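PDB 5C86: kelch domain-containing protein, which probably oxidises alcohols at a copper centre, as expected of a fungal member of the galactose oxidase and glyoxal oxidase family. Local coordinates for residues Arg83-Gly88 with Glu147-Lys152; Ser123-Thr126 with Lys130-Val133; Ala254-Leu259 with Glu313-Ala318; Ala283-Met286 with Lys290-Val293; Val447-Pro450 with Val455-Pro458. All coordinates share one frame; numbering follows the deposited sequence.

Contact 1 (Arg83-Gly88 with Glu147-Lys152); sequences RIIVTG and EVYDPK
Arg83 reaches across to Pro151, and with Pro151 it makes about half of the contact. From CB the chain sets off with CG beside the backbone N (chi1 -62°) and passes Val97 of the neighbouring strand 95-98. A bend at chi3 of -52° then brings the guanidinium edge to the second segment. NE is taken by a salt bridge to Asp79. At the tip, NH2 comes up to the proline ring, 4.0 Å from Pro151 CB, which lies close to the guanidinium plane. In that plane too, Arg83 NH2 donates to a water at 3.0 Å. The water in turn donates to Pro151 O at 2.7 Å and Tyr149 OH at 2.8 Å, and the tyrosine hydroxyl is also bonded to Asn154. Deeper in, Ile85 CD1 rests obliquely against Tyr149 CE2 at 4.3 Å. In the turn beyond, Asp150 OD1 accepts from Lys152 N (2.9 Å, an Asx turn) and Lys152 NZ (2.8 Å, a salt bridge), which arrive from opposite faces of the carboxylate. Two sheets of the kelch propeller, one holding strand 84-87 and the other strand 147-150, thus meet without a direct hydrogen bond between the segments: a thin apolar touch inside, and on the more exposed side one bridging water held by three bonds, which links arginine, tyrosine and the turn carbonyl.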
loop_
_atom_site.group_PDB
_atom_site.type_symbol
_atom_site.label_atom_id
_atom_site.label_comp_id
_atom_site.label_asym_id
_atom_site.label_seq_id
_atom_site.Cartn_x
_atom_site.Cartn_y
_atom_site.Cartn_z
ATOM N N ARG A 83 1.891 10.037 10.638
ATOM C CA ARG A 83 0.559 10.573 10.498
ATOM C C ARG A 83 -0.006 10.113 9.175
ATOM O O ARG A 83 0.744 10.039 8.191
ATOM C CB ARG A 83 0.644 12.110 10.528
ATOM C CG ARG A 83 1.195 12.601 11.857
ATOM C CD ARG A 83 1.014 14.103 11.969
ATOM N NE ARG A 83 1.537 14.767 10.818
ATOM C CZ ARG A 83 1.240 16.002 10.393
ATOM N NH1 ARG A 83 0.454 16.815 11.128
ATOM N NH2 ARG A 83 1.803 16.458 9.308
ATOM N N ILE A 84 -1.292 9.769 9.190
ATOM C CA ILE A 84 -2.019 9.356 7.961
ATOM C C ILE A 84 -2.659 10.581 7.335
ATOM O O ILE A 84 -3.519 11.214 7.955
ATOM C CB ILE A 84 -3.061 8.294 8.265
ATOM C CG1 ILE A 84 -2.496 7.123 9.042
ATOM C CG2 ILE A 84 -3.721 7.882 6.953
ATOM C CD1 ILE A 84 -3.507 6.266 9.652
ATOM N N ILE A 85 -2.158 10.947 6.195
ATOM C CA ILE A 85 -2.630 12.111 5.449
ATOM C C ILE A 85 -3.534 11.669 4.321
ATOM O O ILE A 85 -3.088 10.944 3.410
ATOM C CB ILE A 85 -1.477 12.951 4.970
ATOM C CG1 ILE A 85 -0.642 13.543 6.182
ATOM C CG2 ILE A 85 -1.965 14.120 4.074
ATOM C CD1 ILE A 85 0.569 14.377 5.818
ATOM N N VAL A 86 -4.819 12.081 4.329
ATOM C CA VAL A 86 -5.810 11.680 3.383
ATOM C C VAL A 86 -6.293 12.907 2.604
ATOM O O VAL A 86 -6.684 13.900 3.211
ATOM C CB VAL A 86 -6.933 10.936 4.091
ATOM C CG1 VAL A 86 -8.019 10.514 3.175
ATOM C CG2 VAL A 86 -6.437 9.714 4.860
ATOM N N THR A 87 -6.307 12.816 1.296
ATOM C CA THR A 87 -6.554 13.952 0.408
ATOM C C THR A 87 -7.747 13.682 -0.459
ATOM O O THR A 87 -7.864 12.657 -1.122
ATOM C CB THR A 87 -5.372 14.257 -0.475
ATOM O OG1 THR A 87 -4.760 13.040 -1.036
ATOM C CG2 THR A 87 -4.325 14.966 0.281
ATOM N N GLY A 88 -8.626 14.691 -0.571
ATOM C CA GLY A 88 -9.684 14.663 -1.619
ATOM C C GLY A 88 -10.673 13.574 -1.439
ATOM O O GLY A 88 -10.991 13.122 -0.338
ATOM N N GLU A 147 0.938 18.237 -7.672
ATOM C CA GLU A 147 1.184 19.188 -6.640
ATOM C C GLU A 147 1.860 18.491 -5.482
ATOM O O GLU A 147 1.756 17.251 -5.335
ATOM C CB GLU A 147 -0.043 19.926 -6.214
ATOM C CG GLU A 147 -1.220 19.142 -5.588
ATOM C CD GLU A 147 -2.341 20.077 -5.234
ATOM O OE1 GLU A 147 -3.437 19.936 -5.810
ATOM O OE2 GLU A 147 -2.152 20.923 -4.333
ATOM N N VAL A 148 2.461 19.283 -4.629
ATOM C CA VAL A 148 3.259 18.730 -3.503
ATOM C C VAL A 148 2.978 19.456 -2.211
ATOM O O VAL A 148 2.879 20.706 -2.176
ATOM C CB VAL A 148 4.704 18.665 -3.874
ATOM C CG1 VAL A 148 5.377 20.032 -4.100
ATOM C CG2 VAL A 148 5.511 17.863 -2.813
ATOM N N TYR A 149 2.784 18.680 -1.127
ATOM C CA TYR A 149 2.508 19.154 0.177
ATOM C C TYR A 149 3.797 19.154 1.042
ATOM O O TYR A 149 4.450 18.110 1.189
ATOM C CB TYR A 149 1.470 18.344 0.869
ATOM C CG TYR A 149 1.077 18.795 2.221
ATOM C CD1 TYR A 149 0.370 19.994 2.428
ATOM C CD2 TYR A 149 1.390 18.069 3.334
ATOM C CE1 TYR A 149 -0.029 20.373 3.683
ATOM C CE2 TYR A 149 1.019 18.437 4.634
ATOM C CZ TYR A 149 0.302 19.645 4.842
ATOM O OH TYR A 149 -0.039 20.056 6.147
ATOM N N ASP A 150 4.085 20.275 1.697
ATOM C CA ASP A 150 5.248 20.375 2.593
ATOM C C ASP A 150 4.647 20.396 3.957
ATOM O O ASP A 150 4.058 21.375 4.384
ATOM C CB ASP A 150 6.056 21.636 2.307
ATOM C CG ASP A 150 7.259 21.802 3.282
ATOM O OD1 ASP A 150 7.223 21.185 4.349
ATOM O OD2 ASP A 150 8.171 22.549 2.958
ATOM N N PRO A 151 4.781 19.330 4.755
ATOM C CA PRO A 151 4.103 19.243 6.006
ATOM C C PRO A 151 4.680 20.177 7.052
ATOM O O PRO A 151 4.004 20.487 7.995
ATOM C CB PRO A 151 4.254 17.758 6.422
ATOM C CG PRO A 151 5.437 17.329 5.695
ATOM C CD PRO A 151 5.355 18.019 4.376
ATOM N N LYS A 152 5.910 20.589 6.887
ATOM C CA LYS A 152 6.541 21.571 7.825
ATOM C C LYS A 152 5.979 22.946 7.614
ATOM O O LYS A 152 5.922 23.688 8.557
ATOM C CB LYS A 152 8.055 21.603 7.643
ATOM C CG LYS A 152 8.704 20.254 8.055
ATOM C CD LYS A 152 10.212 20.173 7.715
ATOM C CE LYS A 152 10.508 20.420 6.214
ATOM N NZ LYS A 152 9.541 19.825 5.175
HETATM O O HOH W 1 1.551 19.300 8.282
#

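Contact 2 (Ser123-Thr126 with Lys130-Val133); sequences SCTT and KIFV
Ser123-Thr126 and Lys130-Val133 run antiparallel, their strand axes 4.6 Å apart at an angle of 156°, with Cys124 and Phe132 as the hydrogen-bonded pair and Ser123-Val133 and Thr125-Ile131 as non-hydrogen-bonded pairs. Cys124 N gives to Phe132 O at 2.9 Å, and Phe132 N returns the bond to Cys124 O at 2.8 Å. On the face carrying Ser123, Thr125, Ile131 and Val133, hydroxyls sit among methyls. Ser123 OG, turned anti to its own N (chi1 179°), comes unusually close to Ile131 CG2, 3.1 Å, and leans on Val133 CG1 as well, while its hydrogen bond goes to Ser77. Thr125 OG1 lies 3.5 Å from Ile131 CD1 and is satisfied by Leu78 O, so both buried hydroxyls bond to strand 75-78 of the adjoining sheet. On the other face Cys124 SG approaches the edge of the Phe132 ring, 4.1 Å from CD2 and near the ring plane, a sulfur-aromatic contact. Thr126 CG2 meets Phe132 CB on that flank, the two side chains at roughly a right angle. Where the hairpin closes, Thr126 N binds Lys130 O at 2.8 Å, and Thr126 OG1 accepts a longer, bent bond from Lys130 N (3.3 Å, 141°) as well as one from Glu128 N, making an ST turn. This is the hairpin of the first two strands in a four-stranded antiparallel kelch propeller blade. Its first strand follows closely on Tyr120, a copper ligand of this enzyme, although no copper is bound here.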
loop_
_atom_site.group_PDB
_atom_site.type_symbol
_atom_site.label_atom_id
_atom_site.label_comp_id
_atom_site.label_asym_id
_atom_site.label_seq_id
_atom_site.Cartn_x
_atom_site.Cartn_y
_atom_site.Cartn_z
ATOM N N SER A 123 -1.259 9.397 -4.124
ATOM C CA SER A 123 -0.464 10.208 -3.249
ATOM C C SER A 123 0.738 9.378 -2.809
ATOM O O SER A 123 0.562 8.193 -2.439
ATOM C CB SER A 123 -1.343 10.481 -2.031
ATOM O OG SER A 123 -0.645 11.279 -1.075
ATOM N N CYS A 124 1.877 10.010 -2.682
ATOM C CA CYS A 124 3.027 9.317 -2.087
ATOM C C CYS A 124 3.923 10.260 -1.320
ATOM O O CYS A 124 4.081 11.437 -1.653
ATOM C CB CYS A 124 3.847 8.609 -3.189
ATOM S SG CYS A 124 4.598 9.686 -4.475
ATOM N N THR A 125 4.598 9.687 -0.327
ATOM C CA THR A 125 5.546 10.336 0.499
ATOM C C THR A 125 6.863 10.295 -0.214
ATOM O O THR A 125 7.404 9.230 -0.540
ATOM C CB THR A 125 5.628 9.692 1.855
ATOM O OG1 THR A 125 4.358 9.766 2.464
ATOM C CG2 THR A 125 6.567 10.442 2.763
ATOM N N THR A 126 7.519 11.459 -0.378
ATOM C CA THR A 126 8.762 11.491 -1.096
ATOM C C THR A 126 9.967 11.322 -0.142
ATOM O O THR A 126 9.820 11.319 1.082
ATOM C CB THR A 126 8.963 12.816 -1.902
ATOM O OG1 THR A 126 9.261 13.864 -0.940
ATOM C CG2 THR A 126 7.715 13.150 -2.629
ATOM N N LYS A 130 7.862 14.971 1.786
ATOM C CA LYS A 130 6.731 15.736 1.231
ATOM C C LYS A 130 5.707 14.766 0.697
ATOM O O LYS A 130 5.991 13.578 0.568
ATOM C CB LYS A 130 7.222 16.703 0.136
ATOM C CG LYS A 130 8.070 17.801 0.754
ATOM C CD LYS A 130 8.483 18.788 -0.309
ATOM C CE LYS A 130 9.282 19.903 0.361
ATOM N NZ LYS A 130 9.894 20.769 -0.682
ATOM N N ILE A 131 4.507 15.262 0.414
ATOM C CA ILE A 131 3.407 14.403 -0.105
ATOM C C ILE A 131 3.070 14.839 -1.512
ATOM O O ILE A 131 2.599 16.008 -1.701
ATOM C CB ILE A 131 2.138 14.404 0.718
ATOM C CG1 ILE A 131 2.321 14.232 2.218
ATOM C CG2 ILE A 131 1.143 13.475 0.099
ATOM C CD1 ILE A 131 3.053 12.985 2.682
ATOM N N PHE A 132 3.328 14.018 -2.503
ATOM C CA PHE A 132 3.098 14.337 -3.944
ATOM C C PHE A 132 1.798 13.706 -4.349
ATOM O O PHE A 132 1.578 12.488 -4.063
ATOM C CB PHE A 132 4.240 13.808 -4.784
ATOM C CG PHE A 132 4.089 13.929 -6.249
ATOM C CD1 PHE A 132 4.059 15.178 -6.875
ATOM C CD2 PHE A 132 3.919 12.785 -7.031
ATOM C CE1 PHE A 132 4.046 15.260 -8.268
ATOM C CE2 PHE A 132 3.829 12.886 -8.432
ATOM C CZ PHE A 132 3.891 14.126 -9.055
ATOM N N VAL A 133 0.945 14.478 -5.032
ATOM C CA VAL A 133 -0.283 13.873 -5.623
ATOM C C VAL A 133 -0.364 14.231 -7.087
ATOM O O VAL A 133 0.115 15.321 -7.512
ATOM C CB VAL A 133 -1.592 14.289 -4.920
ATOM C CG1 VAL A 133 -1.581 14.031 -3.426
ATOM C CG2 VAL A 133 -1.883 15.776 -5.077
#

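Contact 3 (Ala254-Leu259 with Glu313-Ala318); sequences AHILTL and ELFDPA
The ring of Phe315 is the flat group of this contact, and Ile256 comes to it at the edge. Ile256 was modelled in two conformers, so the place of its CD1 is less certain than that of the ring. In the conformer described, this methyl stands near the ring plane, 4.5 Å from Phe315 CZ. Stacked on the ring is Phe237, and Phe322 meets it with planes inclined by about 45°, so Ile256 adds an aliphatic tip to an aromatic cluster. In this conformer CG1 lies beside the backbone N (chi1 -70°) and the second torsion is almost fully stretched, which sends CD1 toward the turn after strand 313-316. There the same methyl lies against the carbonyl oxygen of Pro317, with 4.0 Å between Ile256 CD1 and Pro317 O, a plain van der Waals touch. The turn beneath has its own lock: Asp316 OD1 accepts from Ala318 N at 2.9 Å in an Asx turn, with the N-H coming from above the carboxylate plane, 38° out of it. The bonded Ala318 N belongs to the same peptide as the Pro317 carbonyl, so the Asx turn probably limits its rotation. The segments share no hydrogen bond and bury just 99 Å² between them. Each belongs to its own four-stranded antiparallel sheet. Strand 254-258 runs between strands 235-239 and 267-270, bonding to both, whereas strand 313-316 lies between 291-294 and 321-324. Phe237 comes from strand 235-239 and Phe322 from strand 321-324, so the cluster draws on both sheets and joins two successive blades of the propeller.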
loop_
_atom_site.group_PDB
_atom_site.type_symbol
_atom_site.label_atom_id
_atom_site.label_comp_id
_atom_site.label_asym_id
_atom_site.label_seq_id
_atom_site.Cartn_x
_atom_site.Cartn_y
_atom_site.Cartn_z
ATOM N N ALA A 254 2.653 -10.099 -15.803
ATOM C CA ALA A 254 3.518 -9.996 -14.592
ATOM C C ALA A 254 4.885 -9.442 -15.098
ATOM O O ALA A 254 5.473 -10.001 -16.028
ATOM C CB ALA A 254 3.645 -11.268 -13.920
ATOM N N HIS A 255 5.387 -8.420 -14.445
ATOM C CA HIS A 255 6.670 -7.770 -14.804
ATOM C C HIS A 255 7.440 -7.422 -13.551
ATOM O O HIS A 255 6.856 -7.209 -12.464
ATOM C CB HIS A 255 6.529 -6.500 -15.611
ATOM C CG HIS A 255 5.917 -6.703 -16.942
ATOM N ND1 HIS A 255 4.548 -6.827 -17.148
ATOM C CD2 HIS A 255 6.500 -6.872 -18.161
ATOM C CE1 HIS A 255 4.322 -7.028 -18.449
ATOM N NE2 HIS A 255 5.491 -7.059 -19.082
ATOM N N ILE A 256 8.777 -7.445 -13.649
ATOM C CA ILE A 256 9.642 -6.828 -12.663
ATOM C C ILE A 256 10.357 -5.656 -13.296
ATOM O O ILE A 256 10.993 -5.832 -14.331
ATOM C CB ILE A 256 10.668 -7.840 -12.076
ATOM C CG1 ILE A 256 10.017 -8.893 -11.181
ATOM C CG2 ILE A 256 11.818 -7.077 -11.370
ATOM C CD1 ILE A 256 10.931 -10.083 -10.868
ATOM N N LEU A 257 10.255 -4.497 -12.671
ATOM C CA LEU A 257 10.889 -3.242 -13.057
ATOM C C LEU A 257 12.098 -3.059 -12.203
ATOM O O LEU A 257 12.061 -3.360 -10.956
ATOM C CB LEU A 257 9.967 -2.042 -12.842
ATOM C CG LEU A 257 8.526 -2.131 -13.290
ATOM C CD1 LEU A 257 7.822 -0.791 -13.190
ATOM C CD2 LEU A 257 8.193 -2.819 -14.537
ATOM N N THR A 258 13.238 -2.579 -12.794
ATOM C CA THR A 258 14.423 -2.317 -12.003
ATOM C C THR A 258 14.813 -0.886 -12.238
ATOM O O THR A 258 15.051 -0.508 -13.382
ATOM C CB THR A 258 15.595 -3.280 -12.402
ATOM O OG1 THR A 258 15.221 -4.656 -12.270
ATOM C CG2 THR A 258 16.797 -3.034 -11.521
ATOM N N LEU A 259 14.854 -0.081 -11.193
ATOM C CA LEU A 259 15.092 1.338 -11.222
ATOM C C LEU A 259 16.561 1.529 -11.092
ATOM O O LEU A 259 17.179 0.917 -10.233
ATOM C CB LEU A 259 14.374 2.072 -10.070
ATOM C CG LEU A 259 12.865 2.360 -10.345
ATOM C CD1 LEU A 259 12.079 1.111 -10.654
ATOM C CD2 LEU A 259 12.292 3.030 -9.135
ATOM N N GLU A 313 -2.761 -15.798 -5.271
ATOM C CA GLU A 313 -1.477 -16.336 -5.645
ATOM C C GLU A 313 -0.376 -15.744 -4.839
ATOM O O GLU A 313 -0.386 -14.588 -4.519
ATOM C CB GLU A 313 -1.241 -16.171 -7.145
ATOM C CG GLU A 313 -2.109 -17.151 -7.986
ATOM C CD GLU A 313 -2.005 -16.838 -9.482
ATOM O OE1 GLU A 313 -2.672 -15.842 -9.976
ATOM O OE2 GLU A 313 -1.164 -17.515 -10.194
ATOM N N LEU A 314 0.578 -16.592 -4.491
ATOM C CA LEU A 314 1.817 -16.235 -3.801
ATOM C C LEU A 314 2.910 -16.148 -4.843
ATOM O O LEU A 314 3.168 -17.106 -5.560
ATOM C CB LEU A 314 2.134 -17.283 -2.738
ATOM C CG LEU A 314 3.343 -16.990 -1.901
ATOM C CD1 LEU A 314 3.304 -15.680 -1.163
ATOM C CD2 LEU A 314 3.462 -18.167 -0.904
ATOM N N PHE A 315 3.519 -14.964 -5.000
ATOM C CA PHE A 315 4.554 -14.775 -6.016
ATOM C C PHE A 315 5.921 -14.675 -5.331
ATOM O O PHE A 315 6.081 -13.984 -4.351
ATOM C CB PHE A 315 4.310 -13.486 -6.778
ATOM C CG PHE A 315 5.383 -13.128 -7.776
ATOM C CD1 PHE A 315 5.519 -13.834 -8.949
ATOM C CD2 PHE A 315 6.283 -12.109 -7.514
ATOM C CE1 PHE A 315 6.472 -13.456 -9.858
ATOM C CE2 PHE A 315 7.261 -11.745 -8.408
ATOM C CZ PHE A 315 7.361 -12.455 -9.587
ATOM N N ASP A 316 6.939 -15.371 -5.888
ATOM C CA ASP A 316 8.294 -15.361 -5.363
ATOM C C ASP A 316 9.158 -14.613 -6.352
ATOM O O ASP A 316 9.442 -15.130 -7.405
ATOM C CB ASP A 316 8.806 -16.790 -5.128
ATOM C CG ASP A 316 10.223 -16.822 -4.589
ATOM O OD1 ASP A 316 10.913 -15.747 -4.577
ATOM O OD2 ASP A 316 10.528 -17.971 -4.124
ATOM N N PRO A 317 9.558 -13.404 -6.084
ATOM C CA PRO A 317 10.335 -12.641 -7.081
ATOM C C PRO A 317 11.704 -13.231 -7.339
ATOM O O PRO A 317 12.213 -12.933 -8.389
ATOM C CB PRO A 317 10.474 -11.251 -6.442
ATOM C CG PRO A 317 9.360 -11.194 -5.468
ATOM C CD PRO A 317 9.233 -12.573 -4.898
ATOM N N ALA A 318 12.265 -14.037 -6.462
ATOM C CA ALA A 318 13.590 -14.630 -6.732
ATOM C C ALA A 318 13.509 -15.598 -7.856
ATOM O O ALA A 318 14.432 -15.618 -8.741
ATOM C CB ALA A 318 14.152 -15.304 -5.539
#

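Contact 4 (Ala283-Met286 with Lys290-Val293); sequences AVVM and KIWV
Ala283, Val285, Ile291 and Val293 make up one apolar face of this hairpin. Ala283 CB faces two branched neighbours, 4.0 Å from Ile291 CG2 and 4.3 Å from Val293 CG2, and Val285 CG2 flanks Ile291 CG1. Val225, Val227 and Tyr229 of strand 225-230 pack on Ala283, Val285 and Ile291. On the opposite face Met286 folds back over the second strand: a bend in its last torsion (chi3 -75°) lays CE 3.9 Å from Trp292 CB and 4.0 Å from Lys290 CB, above the backbone. The indole itself leads away to stack on Trp368 and bond Thr325 through NE1. Between the faces, Val284 and Trp292 form the hydrogen-bonded pair, with Val284 N to Trp292 O at 2.8 Å and Trp292 N to Val284 O at 2.9 Å. Nearer the turn, Met286 N meets Lys290 O at 2.9 Å in a nearly straight bond (171°). Gln429 serves the outer edge of strand 282-285, donating from NE2 to Ala283 O and accepting at OE1 from Val285 N. The side-chain touches across the hairpin are thus made by carbon atoms, while Lys290 NZ turns to Asp288 in a salt bridge at the turn.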
loop_
_atom_site.group_PDB
_atom_site.type_symbol
_atom_site.label_atom_id
_atom_site.label_comp_id
_atom_site.label_asym_id
_atom_site.label_seq_id
_atom_site.Cartn_x
_atom_site.Cartn_y
_atom_site.Cartn_z
ATOM N N ALA A 283 -2.105 -6.295 -3.939
ATOM C CA ALA A 283 -0.860 -7.030 -3.771
ATOM C C ALA A 283 -0.141 -6.574 -2.526
ATOM O O ALA A 283 -0.107 -5.385 -2.269
ATOM C CB ALA A 283 0.060 -6.826 -4.948
ATOM N N VAL A 284 0.402 -7.511 -1.767
ATOM C CA VAL A 284 1.001 -7.230 -0.478
ATOM C C VAL A 284 2.373 -7.857 -0.420
ATOM O O VAL A 284 2.507 -9.056 -0.575
ATOM C CB VAL A 284 0.110 -7.727 0.680
ATOM C CG1 VAL A 284 0.808 -7.496 2.024
ATOM C CG2 VAL A 284 -1.245 -7.008 0.671
ATOM N N VAL A 285 3.395 -7.046 -0.119
ATOM C CA VAL A 285 4.741 -7.574 0.129
ATOM C C VAL A 285 4.892 -8.033 1.581
ATOM O O VAL A 285 4.459 -7.353 2.482
ATOM C CB VAL A 285 5.898 -6.646 -0.311
ATOM C CG1 VAL A 285 5.996 -5.395 0.478
ATOM C CG2 VAL A 285 7.273 -7.360 -0.261
ATOM N N MET A 286 5.475 -9.201 1.749
ATOM C CA MET A 286 5.734 -9.852 3.017
ATOM C C MET A 286 7.200 -9.755 3.451
ATOM O O MET A 286 8.078 -9.455 2.631
ATOM C CB MET A 286 5.297 -11.284 2.860
ATOM C CG MET A 286 3.774 -11.434 2.912
ATOM S SD MET A 286 3.311 -13.089 2.325
ATOM C CE MET A 286 3.565 -12.821 0.782
ATOM N N LYS A 290 8.393 -12.161 -0.550
ATOM C CA LYS A 290 7.355 -12.661 -1.426
ATOM C C LYS A 290 6.186 -11.694 -1.482
ATOM O O LYS A 290 6.080 -10.759 -0.656
ATOM C CB LYS A 290 6.885 -14.086 -1.049
ATOM C CG LYS A 290 8.008 -15.126 -1.189
ATOM C CD LYS A 290 7.392 -16.576 -0.959
ATOM C CE LYS A 290 8.420 -17.673 -0.690
ATOM N NZ LYS A 290 8.733 -17.646 0.778
ATOM N N ILE A 291 5.333 -11.901 -2.476
ATOM C CA ILE A 291 4.197 -11.000 -2.716
ATOM C C ILE A 291 2.900 -11.792 -2.843
ATOM O O ILE A 291 2.845 -12.782 -3.540
ATOM C CB ILE A 291 4.385 -10.166 -3.953
ATOM C CG1 ILE A 291 5.689 -9.344 -3.831
ATOM C CG2 ILE A 291 3.212 -9.245 -4.221
ATOM C CD1 ILE A 291 6.182 -8.732 -5.124
ATOM N N TRP A 292 1.882 -11.407 -2.114
ATOM C CA TRP A 292 0.564 -12.117 -2.223
ATOM C C TRP A 292 -0.377 -11.249 -3.030
ATOM O O TRP A 292 -0.470 -10.036 -2.741
ATOM C CB TRP A 292 0.054 -12.288 -0.872
ATOM C CG TRP A 292 -1.152 -13.194 -0.722
ATOM C CD1 TRP A 292 -1.212 -14.475 -1.071
ATOM C CD2 TRP A 292 -2.368 -12.859 -0.060
ATOM N NE1 TRP A 292 -2.419 -15.019 -0.641
ATOM C CE2 TRP A 292 -3.137 -14.045 -0.038
ATOM C CE3 TRP A 292 -2.872 -11.718 0.537
ATOM C CZ2 TRP A 292 -4.362 -14.092 0.612
ATOM C CZ3 TRP A 292 -4.101 -11.802 1.215
ATOM C CH2 TRP A 292 -4.790 -12.994 1.229
ATOM N N VAL A 293 -1.020 -11.854 -4.009
ATOM C CA VAL A 293 -1.944 -11.187 -4.923
ATOM C C VAL A 293 -3.299 -11.777 -4.664
ATOM O O VAL A 293 -3.481 -12.973 -4.933
ATOM C CB VAL A 293 -1.542 -11.302 -6.387
ATOM C CG1 VAL A 293 -2.439 -10.449 -7.207
ATOM C CG2 VAL A 293 -0.072 -10.825 -6.564
#

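Contact 5 (Val447-Pro450 with Val455-Pro458); sequences VNVP and VAIP
Pro450 and Val455 provide the closest of the apolar contacts, which are all that join these two segments. Val455 CG1 is set against the proline ring, 3.8 Å from Pro450 CB and 3.9 Å from Pro450 CG, the two side chains at about a right angle. Its position follows from chi1 of 172°, which places CG1 opposite the backbone N. Ala456 CB is the second point of touch: it meets Val449 CG1 at 3.9 Å and Pro450 CB at 4.2 Å, so a single methyl packs against two consecutive residues. In the second segment the polar interactions are local or go outward. Ala456 is the centre of an inverse gamma turn, in which Ile457 N makes a weak bond to Val455 O at 3.1 Å. Arg430 NH1 also binds Val455 O, and Arg417 NH2 takes Pro458 O, so Arg430 holds the turn and Arg417 the residue after it. In the early set domain the first segment, its backbone bonded to Ile401 and Ala399, leaves strand 444-448, which pairs with 400-405 and with 431-438, and the second leads into strand 459-466. Ile432 of strand 431-438 touches Pro450, Val455 and Ala456 alike, so the connection between strands 444-448 and 459-466 folds over that strand.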
loop_
_atom_site.group_PDB
_atom_site.type_symbol
_atom_site.label_atom_id
_atom_site.label_comp_id
_atom_site.label_asym_id
_atom_site.label_seq_id
_atom_site.Cartn_x
_atom_site.Cartn_y
_atom_site.Cartn_z
ATOM N N VAL A 447 22.064 -3.993 12.269
ATOM C CA VAL A 447 21.756 -3.625 10.891
ATOM C C VAL A 447 21.992 -2.144 10.724
ATOM O O VAL A 447 22.062 -1.392 11.708
ATOM C CB VAL A 447 20.262 -3.939 10.528
ATOM C CG1 VAL A 447 20.001 -5.414 10.604
ATOM C CG2 VAL A 447 19.243 -3.127 11.359
ATOM N N ASN A 448 22.047 -1.696 9.474
ATOM C CA ASN A 448 22.002 -0.261 9.266
ATOM C C ASN A 448 20.843 0.043 8.320
ATOM O O ASN A 448 20.652 -0.594 7.276
ATOM C CB ASN A 448 23.270 0.257 8.569
ATOM C CG ASN A 448 24.514 0.215 9.386
ATOM O OD1 ASN A 448 24.540 -0.058 10.611
ATOM N ND2 ASN A 448 25.594 0.573 8.709
ATOM N N VAL A 449 20.169 1.139 8.611
ATOM C CA VAL A 449 19.152 1.662 7.693
ATOM C C VAL A 449 19.840 2.152 6.412
ATOM O O VAL A 449 20.880 2.762 6.573
ATOM C CB VAL A 449 18.397 2.785 8.333
ATOM C CG1 VAL A 449 17.441 3.427 7.354
ATOM C CG2 VAL A 449 17.625 2.258 9.526
ATOM N N PRO A 450 19.287 1.923 5.221
ATOM C CA PRO A 450 19.881 2.451 4.032
ATOM C C PRO A 450 20.195 3.966 4.152
ATOM O O PRO A 450 19.480 4.728 4.744
ATOM C CB PRO A 450 18.805 2.241 2.980
ATOM C CG PRO A 450 18.114 0.963 3.454
ATOM C CD PRO A 450 18.119 1.066 4.914
ATOM N N VAL A 455 15.366 5.303 -0.932
ATOM C CA VAL A 455 15.215 3.918 -0.607
ATOM C C VAL A 455 14.415 3.810 0.705
ATOM O O VAL A 455 13.271 3.323 0.703
ATOM C CB VAL A 455 16.564 3.203 -0.491
ATOM C CG1 VAL A 455 16.392 1.772 0.062
ATOM C CG2 VAL A 455 17.248 3.186 -1.860
ATOM N N ALA A 456 14.947 4.375 1.793
ATOM C CA ALA A 456 14.313 4.396 3.080
ATOM C C ALA A 456 13.538 5.676 3.194
ATOM O O ALA A 456 13.927 6.682 3.823
ATOM C CB ALA A 456 15.373 4.316 4.147
ATOM N N ILE A 457 12.398 5.688 2.520
ATOM C CA ILE A 457 11.460 6.819 2.635
ATOM C C ILE A 457 11.151 7.046 4.128
ATOM O O ILE A 457 10.887 6.120 4.851
ATOM C CB ILE A 457 10.165 6.522 1.849
ATOM C CG1 ILE A 457 10.385 6.318 0.339
ATOM C CG2 ILE A 457 9.145 7.597 2.147
ATOM C CD1 ILE A 457 10.899 7.557 -0.397
ATOM N N PRO A 458 11.206 8.301 4.609
ATOM C CA PRO A 458 10.919 8.546 6.003
ATOM C C PRO A 458 9.596 8.047 6.475
ATOM O O PRO A 458 8.622 7.969 5.685
ATOM C CB PRO A 458 10.962 10.068 6.145
ATOM C CG PRO A 458 11.620 10.522 4.969
ATOM C CD PRO A 458 11.508 9.526 3.841
#

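From the N terminus, contact 1 closes the first long loop, from Arg83 to Lys152, and the hairpin of contact 2 is nested inside it. The two share a sheet: strand 131-134 of contact 2 pairs with strand 147-150 of contact 1, while strand 84-87 belongs to another blade. The pattern recurs farther along the propeller, where contact 3 closes the loop from 254 to 318 around the hairpin of contact 4, with strands 291-294 and 313-316 as partners. Contact 5 follows in series within the early set domain. No loops cross. Ile457 and Pro458 pack on Thr125 and Thr126, so contact 5 ties that domain to the kelch blade of contact 2.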